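Local coordinates for protein putative phosphinothricin acetyltransferase YwnH (Bacillus subtilis, PDB 1VHS) that probably inactivates the herbicide phosphinothricin by transferring an acetyl group to it from acetyl-CoA, at residues A25-T30 against A148-K153. Residues are numbered along the deposited sequence; the frame is centred on the assembly and turned at random.
Sequences ASRMVT and AEMDGK
The tip of the hairpin between strands 139-150 and 153-163 meets the loop after helix 13-24 through a salt bridge from R27 to D151. R27 is the first residue after that helix to leave helical backbone angles, and its phi is positive. OD1 of D151 lies over one face of the guanidinium, 2.8 Å from R27 NE. OD2 of D151 sits 3.1 Å from NH2 of R27. The carboxylate and guanidinium planes are 40° apart. No N-H of R27 points at OD1, so charge alone holds this pair. R27 NH1 also bonds weakly to A25 O (3.4 Å), which lies in the guanidinium plane. CB of M150 comes to the guanidinium edge, 4.1 Å from R27 NE. The selenomethionine M150 is extended about CB-CG (chi2 -174°) and carries SE to 3.7 Å from T30 O. The T30 side chain starts out away from the hairpin, and its OG1 hydrogen-bonds with Y20 OH. F123, Y155 and T33 also pack on M150. M150 and K153 pair through both backbone bonds. The contact thus sets a β-hairpin with a two-residue type I' turn against the loop after the first helix of a GNAT fold, with T30 near Y88, a predicted acetyl-CoA-binding residue.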
loop_
_atom_site.group_PDB
_atom_site.type_symbol
_atom_site.label_atom_id
_atom_site.label_comp_id
_atom_site.label_asym_id
_atom_site.label_seq_id
_atom_site.Cartn_x
_atom_site.Cartn_y
_atom_site.Cartn_z
ATOM N N ALA A 25 10.077 5.892 -10.473
ATOM C CA ALA A 25 10.913 5.568 -11.626
ATOM C C ALA A 25 10.602 4.214 -12.262
ATOM O O ALA A 25 10.454 4.113 -13.483
ATOM C CB ALA A 25 12.385 5.624 -11.230
ATOM N N SER A 26 10.508 3.176 -11.436
ATOM C CA SER A 26 10.236 1.832 -11.933
ATOM C C SER A 26 8.839 1.690 -12.524
ATOM O O SER A 26 8.561 0.719 -13.225
ATOM C CB SER A 26 10.408 0.808 -10.807
ATOM O OG SER A 26 9.420 0.988 -9.807
ATOM N N ARG A 27 7.971 2.658 -12.241
ATOM C CA ARG A 27 6.594 2.629 -12.729
ATOM C C ARG A 27 6.023 1.227 -12.576
ATOM O O ARG A 27 5.490 0.644 -13.521
ATOM C CB ARG A 27 6.534 3.078 -14.193
ATOM C CG ARG A 27 6.784 4.567 -14.365
ATOM C CD ARG A 27 6.671 5.010 -15.807
ATOM N NE ARG A 27 6.723 6.465 -15.932
ATOM C CZ ARG A 27 7.754 7.217 -15.556
ATOM N NH1 ARG A 27 8.835 6.660 -15.025
ATOM N NH2 ARG A 27 7.703 8.533 -15.710
HETATM N N MSE A 28 6.136 0.695 -11.364
HETATM C CA MSE A 28 5.656 -0.646 -11.074
HETATM C C MSE A 28 4.573 -0.661 -9.996
HETATM O O MSE A 28 3.819 -1.628 -9.889
HETATM C CB MSE A 28 6.827 -1.519 -10.617
HETATM C CG MSE A 28 6.545 -3.008 -10.646
HETATM SE SE MSE A 28 6.745 -3.736 -12.424
HETATM C CE MSE A 28 8.101 -5.060 -12.046
ATOM N N VAL A 29 4.484 0.405 -9.205
ATOM C CA VAL A 29 3.502 0.442 -8.128
ATOM C C VAL A 29 2.667 1.714 -7.991
ATOM O O VAL A 29 1.550 1.665 -7.474
ATOM C CB VAL A 29 4.186 0.184 -6.769
ATOM N N THR A 30 3.197 2.845 -8.447
ATOM C CA THR A 30 2.475 4.110 -8.325
ATOM C C THR A 30 1.893 4.668 -9.621
ATOM O O THR A 30 2.355 4.352 -10.719
ATOM C CB THR A 30 3.370 5.196 -7.692
ATOM O OG1 THR A 30 2.676 6.450 -7.697
ATOM C CG2 THR A 30 4.670 5.335 -8.466
ATOM N N ALA A 148 -4.581 3.170 -16.894
ATOM C CA ALA A 148 -3.473 3.979 -16.414
ATOM C C ALA A 148 -2.561 4.282 -17.598
ATOM O O ALA A 148 -2.152 3.374 -18.318
ATOM C CB ALA A 148 -2.700 3.228 -15.341
ATOM N N GLU A 149 -2.252 5.554 -17.808
ATOM C CA GLU A 149 -1.371 5.934 -18.905
ATOM C C GLU A 149 -0.147 6.656 -18.374
ATOM O O GLU A 149 -0.275 7.647 -17.664
ATOM C CB GLU A 149 -2.088 6.851 -19.894
ATOM C CG GLU A 149 -1.214 7.235 -21.081
ATOM C CD GLU A 149 -1.878 8.234 -22.004
ATOM O OE1 GLU A 149 -2.988 7.944 -22.497
ATOM O OE2 GLU A 149 -1.285 9.309 -22.239
HETATM N N MSE A 150 1.032 6.154 -18.725
HETATM C CA MSE A 150 2.291 6.759 -18.303
HETATM C C MSE A 150 3.331 6.610 -19.412
HETATM O O MSE A 150 3.491 5.528 -19.985
HETATM C CB MSE A 150 2.806 6.085 -17.030
HETATM C CG MSE A 150 1.824 6.111 -15.876
HETATM SE SE MSE A 150 2.603 5.418 -14.257
HETATM C CE MSE A 150 2.358 3.530 -14.586
ATOM N N ASP A 151 4.033 7.696 -19.714
ATOM C CA ASP A 151 5.059 7.669 -20.752
ATOM C C ASP A 151 4.451 7.293 -22.101
ATOM O O ASP A 151 5.115 6.685 -22.943
ATOM C CB ASP A 151 6.147 6.654 -20.394
ATOM C CG ASP A 151 6.860 6.993 -19.104
ATOM O OD1 ASP A 151 7.559 6.108 -18.568
ATOM O OD2 ASP A 151 6.728 8.141 -18.628
ATOM N N GLY A 152 3.184 7.640 -22.298
ATOM C CA GLY A 152 2.527 7.327 -23.556
ATOM C C GLY A 152 2.177 5.862 -23.725
ATOM O O GLY A 152 1.823 5.434 -24.824
ATOM N N LYS A 153 2.274 5.096 -22.640
ATOM C CA LYS A 153 1.957 3.668 -22.650
ATOM C C LYS A 153 0.788 3.394 -21.708
ATOM O O LYS A 153 0.650 4.042 -20.668
ATOM C CB LYS A 153 3.168 2.846 -22.199
ATOM C CG LYS A 153 4.235 2.661 -23.259
ATOM C CD LYS A 153 3.753 1.736 -24.363
ATOM C CE LYS A 153 4.813 1.556 -25.442
ATOM N NZ LYS A 153 6.099 1.048 -24.889
#